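PDB 3PDU: 3-hydroxyisobutyrate dehydrogenase family protein from Geobacter sulfurreducens, which probably reduces succinic semialdehyde to gamma-hydroxybutyrate with an NADP(H) cofactor, as a member of the beta-hydroxyacid dehydrogenase family. Local coordinates for residues V81-S95 with A108-V121. Numbering follows the deposited sequence.
Sequences VLEGIGGGRGYIDMS and AVTARGGRFLEAPV. With NAP (NADP nicotinamide-adenine-dinucleotide phosphate), chain I.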
loop_
_atom_site.group_PDB
_atom_site.type_symbol
_atom_site.label_atom_id
_atom_site.label_comp_id
_atom_site.label_asym_id
_atom_site.label_seq_id
_atom_site.Cartn_x
_atom_site.Cartn_y
_atom_site.Cartn_z
ATOM N N VAL A 81 -26.948 -10.931 27.932
ATOM C CA VAL A 81 -27.585 -9.698 28.394
ATOM C C VAL A 81 -29.103 -9.688 28.183
ATOM O O VAL A 81 -29.860 -9.287 29.065
ATOM C CB VAL A 81 -26.953 -8.460 27.719
ATOM C CG1 VAL A 81 -27.766 -7.177 28.005
ATOM C CG2 VAL A 81 -25.486 -8.301 28.174
ATOM N N LEU A 82 -29.543 -10.131 27.016
ATOM C CA LEU A 82 -30.951 -10.021 26.660
ATOM C C LEU A 82 -31.853 -10.890 27.537
ATOM O O LEU A 82 -33.047 -10.615 27.660
ATOM C CB LEU A 82 -31.163 -10.366 25.189
ATOM C CG LEU A 82 -30.468 -9.493 24.140
ATOM C CD1 LEU A 82 -30.800 -10.028 22.749
ATOM C CD2 LEU A 82 -30.844 -8.019 24.258
ATOM N N GLU A 83 -31.286 -11.924 28.155
ATOM C CA GLU A 83 -32.072 -12.811 29.018
ATOM C C GLU A 83 -32.302 -12.208 30.402
ATOM O O GLU A 83 -33.088 -12.725 31.185
ATOM C CB GLU A 83 -31.406 -14.184 29.157
ATOM C CG GLU A 83 -31.288 -14.954 27.847
ATOM C CD GLU A 83 -30.885 -16.412 28.051
ATOM O OE1 GLU A 83 -30.656 -16.817 29.214
ATOM O OE2 GLU A 83 -30.796 -17.155 27.049
ATOM N N GLY A 84 -31.607 -11.117 30.708
ATOM C CA GLY A 84 -31.765 -10.471 31.999
ATOM C C GLY A 84 -32.202 -9.012 31.965
ATOM O O GLY A 84 -32.898 -8.562 32.868
ATOM N N ILE A 85 -31.793 -8.268 30.940
ATOM C CA ILE A 85 -32.088 -6.831 30.883
ATOM C C ILE A 85 -33.585 -6.581 30.719
ATOM O O ILE A 85 -34.300 -7.416 30.176
ATOM C CB ILE A 85 -31.329 -6.130 29.737
ATOM C CG1 ILE A 85 -31.226 -4.620 29.996
ATOM C CG2 ILE A 85 -31.993 -6.418 28.388
ATOM C CD1 ILE A 85 -30.124 -4.233 30.954
ATOM N N GLY A 86 -34.057 -5.434 31.197
ATOM C CA GLY A 86 -35.473 -5.094 31.121
ATOM C C GLY A 86 -35.825 -4.025 32.140
ATOM O O GLY A 86 -34.940 -3.515 32.835
ATOM N N GLY A 87 -37.109 -3.675 32.216
ATOM C CA GLY A 87 -37.607 -2.757 33.226
ATOM C C GLY A 87 -36.860 -1.442 33.358
ATOM O O GLY A 87 -36.756 -0.895 34.455
ATOM N N GLY A 88 -36.340 -0.922 32.249
ATOM C CA GLY A 88 -35.631 0.343 32.281
ATOM C C GLY A 88 -34.163 0.238 32.662
ATOM O O GLY A 88 -33.443 1.244 32.693
ATOM N N ARG A 89 -33.700 -0.973 32.962
ATOM C CA ARG A 89 -32.305 -1.128 33.375
ATOM C C ARG A 89 -31.381 -0.842 32.188
ATOM O O ARG A 89 -31.744 -1.085 31.036
ATOM C CB ARG A 89 -32.055 -2.517 33.970
ATOM C CG ARG A 89 -32.836 -2.756 35.263
ATOM C CD ARG A 89 -32.474 -4.085 35.883
ATOM N NE ARG A 89 -32.951 -5.217 35.094
ATOM C CZ ARG A 89 -34.219 -5.626 35.061
ATOM N NH1 ARG A 89 -35.152 -4.977 35.750
ATOM N NH2 ARG A 89 -34.556 -6.672 34.328
ATOM N N GLY A 90 -30.195 -0.317 32.468
ATOM C CA GLY A 90 -29.325 0.152 31.402
ATOM C C GLY A 90 -28.173 -0.772 31.054
ATOM O O GLY A 90 -27.624 -1.465 31.915
ATOM N N TYR A 91 -27.783 -0.755 29.787
ATOM C CA TYR A 91 -26.613 -1.492 29.335
ATOM C C TYR A 91 -25.721 -0.514 28.590
ATOM O O TYR A 91 -26.170 0.131 27.644
ATOM C CB TYR A 91 -27.040 -2.646 28.415
ATOM C CG TYR A 91 -25.911 -3.576 28.030
ATOM C CD1 TYR A 91 -25.184 -4.241 28.999
ATOM C CD2 TYR A 91 -25.574 -3.789 26.692
ATOM C CE1 TYR A 91 -24.153 -5.095 28.665
ATOM C CE2 TYR A 91 -24.535 -4.653 26.342
ATOM C CZ TYR A 91 -23.831 -5.299 27.343
ATOM O OH TYR A 91 -22.796 -6.158 27.040
ATOM N N ILE A 92 -24.484 -0.352 29.057
ATOM C CA ILE A 92 -23.547 0.579 28.446
ATOM C C ILE A 92 -22.374 -0.219 27.912
ATOM O O ILE A 92 -21.550 -0.708 28.678
ATOM C CB ILE A 92 -23.026 1.627 29.458
ATOM C CG1 ILE A 92 -24.198 2.420 30.057
ATOM C CG2 ILE A 92 -22.006 2.554 28.805
ATOM C CD1 ILE A 92 -23.790 3.449 31.094
ATOM N N ASP A 93 -22.309 -0.374 26.599
ATOM C CA ASP A 93 -21.238 -1.172 26.015
ATOM C C ASP A 93 -20.090 -0.257 25.645
ATOM O O ASP A 93 -20.210 0.599 24.763
ATOM C CB ASP A 93 -21.745 -1.970 24.803
ATOM C CG ASP A 93 -20.801 -3.116 24.412
ATOM O OD1 ASP A 93 -19.668 -3.174 24.932
ATOM O OD2 ASP A 93 -21.195 -3.959 23.580
ATOM N N MET A 94 -18.977 -0.422 26.345
ATOM C CA MET A 94 -17.818 0.437 26.146
ATOM C C MET A 94 -16.755 -0.242 25.285
ATOM O O MET A 94 -15.670 0.308 25.070
ATOM C CB MET A 94 -17.254 0.863 27.505
ATOM C CG MET A 94 -18.310 1.605 28.337
ATOM S SD MET A 94 -17.705 2.299 29.898
ATOM C CE MET A 94 -16.981 3.836 29.351
ATOM N N SER A 95 -17.084 -1.438 24.789
ATOM C CA SER A 95 -16.214 -2.184 23.876
ATOM C C SER A 95 -16.011 -1.419 22.567
ATOM O O SER A 95 -16.931 -0.747 22.093
ATOM C CB SER A 95 -16.865 -3.534 23.526
ATOM O OG SER A 95 -17.289 -4.246 24.671
ATOM N N ALA A 108 -31.834 -4.491 20.153
ATOM C CA ALA A 108 -32.269 -5.674 20.891
ATOM C C ALA A 108 -32.563 -5.359 22.360
ATOM O O ALA A 108 -33.593 -5.774 22.904
ATOM C CB ALA A 108 -31.236 -6.777 20.783
ATOM N N VAL A 109 -31.647 -4.644 23.005
ATOM C CA VAL A 109 -31.808 -4.278 24.404
ATOM C C VAL A 109 -33.068 -3.433 24.575
ATOM O O VAL A 109 -33.858 -3.645 25.498
ATOM C CB VAL A 109 -30.600 -3.477 24.909
ATOM C CG1 VAL A 109 -30.933 -2.760 26.221
ATOM C CG2 VAL A 109 -29.385 -4.390 25.054
ATOM N N THR A 110 -33.247 -2.474 23.675
ATOM C CA THR A 110 -34.404 -1.590 23.723
ATOM C C THR A 110 -35.712 -2.373 23.586
ATOM O O THR A 110 -36.703 -2.072 24.255
ATOM C CB THR A 110 -34.339 -0.501 22.636
ATOM O OG1 THR A 110 -33.140 0.262 22.800
ATOM C CG2 THR A 110 -35.540 0.440 22.755
ATOM N N ALA A 111 -35.708 -3.391 22.733
ATOM C CA ALA A 111 -36.905 -4.180 22.505
ATOM C C ALA A 111 -37.254 -5.030 23.726
ATOM O O ALA A 111 -38.399 -5.439 23.888
ATOM C CB ALA A 111 -36.755 -5.049 21.258
ATOM N N ARG A 112 -36.264 -5.288 24.582
ATOM C CA ARG A 112 -36.491 -6.016 25.826
ATOM C C ARG A 112 -36.888 -5.072 26.952
ATOM O O ARG A 112 -37.108 -5.502 28.080
ATOM C CB ARG A 112 -35.238 -6.792 26.237
ATOM C CG ARG A 112 -34.872 -7.933 25.312
ATOM C CD ARG A 112 -35.600 -9.215 25.690
ATOM N NE ARG A 112 -34.974 -10.376 25.059
ATOM C CZ ARG A 112 -35.207 -11.640 25.400
ATOM N NH1 ARG A 112 -36.060 -11.921 26.378
ATOM N NH2 ARG A 112 -34.582 -12.625 24.765
ATOM N N GLY A 113 -36.957 -3.782 26.652
ATOM C CA GLY A 113 -37.332 -2.799 27.648
ATOM C C GLY A 113 -36.168 -2.232 28.444
ATOM O O GLY A 113 -36.374 -1.615 29.485
ATOM N N GLY A 114 -34.945 -2.438 27.959
ATOM C CA GLY A 114 -33.772 -1.880 28.605
ATOM C C GLY A 114 -33.417 -0.554 27.961
ATOM O O GLY A 114 -34.030 -0.172 26.969
ATOM N N ARG A 115 -32.464 0.172 28.538
ATOM C CA ARG A 115 -31.904 1.341 27.860
ATOM C C ARG A 115 -30.482 1.032 27.433
ATOM O O ARG A 115 -29.763 0.332 28.154
ATOM C CB ARG A 115 -31.932 2.571 28.776
ATOM C CG ARG A 115 -33.338 3.013 29.184
ATOM C CD ARG A 115 -33.287 4.181 30.163
ATOM N NE ARG A 115 -32.712 3.788 31.446
ATOM C CZ ARG A 115 -32.164 4.635 32.312
ATOM N NH1 ARG A 115 -32.105 5.928 32.029
ATOM N NH2 ARG A 115 -31.668 4.189 33.462
ATOM N N PHE A 116 -30.085 1.542 26.265
ATOM C CA PHE A 116 -28.766 1.263 25.708
ATOM C C PHE A 116 -27.978 2.531 25.400
ATOM O O PHE A 116 -28.505 3.516 24.861
ATOM C CB PHE A 116 -28.832 0.405 24.432
ATOM C CG PHE A 116 -27.471 0.129 23.831
ATOM C CD1 PHE A 116 -26.627 -0.814 24.405
ATOM C CD2 PHE A 116 -27.025 0.833 22.716
ATOM C CE1 PHE A 116 -25.363 -1.061 23.874
ATOM C CE2 PHE A 116 -25.773 0.583 22.171
ATOM C CZ PHE A 116 -24.938 -0.360 22.755
ATOM N N LEU A 117 -26.701 2.484 25.739
ATOM C CA LEU A 117 -25.764 3.539 25.387
ATOM C C LEU A 117 -24.469 2.878 24.965
ATOM O O LEU A 117 -24.010 1.950 25.632
ATOM C CB LEU A 117 -25.500 4.404 26.628
ATOM C CG LEU A 117 -24.650 5.660 26.469
ATOM C CD1 LEU A 117 -25.469 6.741 25.773
ATOM C CD2 LEU A 117 -24.192 6.144 27.846
ATOM N N GLU A 118 -23.873 3.322 23.860
ATOM C CA GLU A 118 -22.530 2.853 23.536
ATOM C C GLU A 118 -21.591 3.904 24.099
ATOM O O GLU A 118 -21.923 5.089 24.112
ATOM C CB GLU A 118 -22.340 2.679 22.021
ATOM C CG GLU A 118 -22.359 3.985 21.219
ATOM C CD GLU A 118 -22.063 3.781 19.737
ATOM O OE1 GLU A 118 -21.780 2.634 19.329
ATOM O OE2 GLU A 118 -22.121 4.771 18.973
ATOM N N ALA A 119 -20.440 3.485 24.603
ATOM C CA ALA A 119 -19.491 4.451 25.138
ATOM C C ALA A 119 -18.050 3.957 25.042
ATOM O O ALA A 119 -17.377 3.784 26.066
ATOM C CB ALA A 119 -19.850 4.813 26.578
ATOM N N PRO A 120 -17.561 3.746 23.808
ATOM C CA PRO A 120 -16.164 3.331 23.659
ATOM C C PRO A 120 -15.259 4.459 24.160
ATOM O O PRO A 120 -15.705 5.601 24.288
ATOM C CB PRO A 120 -16.010 3.129 22.142
ATOM C CG PRO A 120 -17.093 4.002 21.526
ATOM C CD PRO A 120 -18.233 3.965 22.508
ATOM N N VAL A 121 -14.008 4.148 24.457
ATOM C CA VAL A 121 -13.135 5.137 25.062
ATOM C C VAL A 121 -11.829 5.347 24.304
ATOM O O VAL A 121 -11.345 4.459 23.602
ATOM C CB VAL A 121 -12.800 4.752 26.517
ATOM C CG1 VAL A 121 -14.076 4.562 27.331
ATOM C CG2 VAL A 121 -11.927 3.485 26.562
HETATM P PA NAP I . -8.451 -7.784 26.662
HETATM O O1A NAP I . -8.017 -8.666 25.565
HETATM O O2A NAP I . -7.490 -7.699 27.774
HETATM O O5B NAP I . -9.893 -8.196 27.207
HETATM C C5B NAP I . -10.950 -8.636 26.394
HETATM C C4B NAP I . -12.119 -8.993 27.312
HETATM O O4B NAP I . -13.172 -9.534 26.523
HETATM C C3B NAP I . -11.766 -10.068 28.349
HETATM O O3B NAP I . -12.554 -9.831 29.501
HETATM C C2B NAP I . -12.248 -11.348 27.686
HETATM O O2B NAP I . -12.641 -12.387 28.548
HETATM C C1B NAP I . -13.484 -10.820 26.989
HETATM N N9A NAP I . -13.919 -11.672 25.876
HETATM C C8A NAP I . -13.292 -11.902 24.682
HETATM N N7A NAP I . -14.079 -12.747 23.965
HETATM C C5A NAP I . -15.188 -13.033 24.677
HETATM C C6A NAP I . -16.300 -13.819 24.413
HETATM N N6A NAP I . -16.413 -14.467 23.247
HETATM N N1A NAP I . -17.280 -13.917 25.373
HETATM C C2A NAP I . -17.170 -13.239 26.571
HETATM N N3A NAP I . -16.062 -12.459 26.824
HETATM C C4A NAP I . -15.092 -12.364 25.887
HETATM O O3 NAP I . -8.735 -6.369 25.966
HETATM P PN NAP I . -8.791 -4.865 26.509
HETATM O O1N NAP I . -7.512 -4.219 26.165
HETATM O O2N NAP I . -9.353 -4.875 27.883
HETATM O O5D NAP I . -9.894 -4.328 25.470
HETATM C C5D NAP I . -11.282 -4.376 25.714
HETATM C C4D NAP I . -11.926 -3.439 24.700
HETATM O O4D NAP I . -11.467 -2.120 24.919
HETATM C C3D NAP I . -11.497 -3.790 23.280
HETATM O O3D NAP I . -12.577 -3.481 22.412
HETATM C C2D NAP I . -10.357 -2.837 22.985
HETATM O O2D NAP I . -10.200 -2.579 21.597
HETATM C C1D NAP I . -10.871 -1.619 23.743
HETATM N N1N NAP I . -9.866 -0.636 24.148
HETATM C C2N NAP I . -8.643 -1.027 24.620
HETATM C C3N NAP I . -7.714 -0.065 25.027
HETATM C C7N NAP I . -6.365 -0.464 25.582
HETATM O O7N NAP I . -5.359 0.501 25.608
HETATM N N7N NAP I . -6.116 -1.703 26.014
HETATM C C4N NAP I . -8.053 1.284 24.953
HETATM C C5N NAP I . -9.310 1.674 24.491
HETATM C C6N NAP I . -10.218 0.696 24.102
HETATM P P2B NAP I . -11.582 -13.523 28.978
HETATM O O1X NAP I . -12.422 -14.727 29.291
HETATM O O2X NAP I . -10.620 -13.768 27.836
HETATM O O3X NAP I . -10.809 -13.061 30.177
HETATM O O HOH W 1 -37.528 -7.866 29.560
HETATM O O HOH W 2 -39.009 -4.799 30.583
HETATM O O HOH W 3 -13.398 1.242 23.775
#
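Tyr91 and Phe116 lie side by side on one face of a parallel strand pair, both pointing the same way. Tyr91 CD2 meets the edge of the Phe116 ring, 3.9 Å from CD1 of Phe116. CB of Asp93 reaches the same ring near its plane, at CE1 of Phe116. Phe116 CG stands anti to its own N (chi1 179°), which leans the ring edge toward Tyr91 and Asp93. On the other face Ile92 runs beside Leu117, and CG2 of Ile92 lies 3.8 Å from Ala119 CB. Met94 bends at chi3 (83°) and brings CE within 3.6 Å of Val121 CG1. The backbones bond in parallel register from Arg115 N on Arg89 O to Ala119 N on Asp93 O. Ala119 O is buried under Met94 without a polar partner.

At the other end the type I' turn from Gly86 to Arg89 meets the Schellman motif at Gly113. Gly88 N donates to Gly113 O at 2.8 Å. The Arg115 side chain comes back to the turn, and its NE donates to Gly88 O (2.9 Å, 153° at the hydrogen). Its NH1 forms a salt bridge with Asp146 and a hydrogen bond with Ser142. Leu82 O sits over one face of the Arg112 guanidinium, toward its rim, at an angle too poor for a hydrogen bond to NE. CD2 of Leu82 packs 3.7 Å from Ala108 CB.

Val81 CG1 covers one face of the Tyr91 ring. Asp93 OD1 accepts from Ser95 N, which makes an Asx turn, and from Ser95 OG, on its syn lone pair. Val121 CG2 lies 3.8 Å from C5N of the NADP nicotinamide ring.

The two strands belong to the beta-alpha-beta unit 90-93, 99-111, 115-122 of the Rossmann-type cofactor domain. Strand 60-63 flanks 90-93, and antiparallel strand 133-139 flanks 115-122. Helix 68-76 packs on Leu82, Asp93 and Ala108.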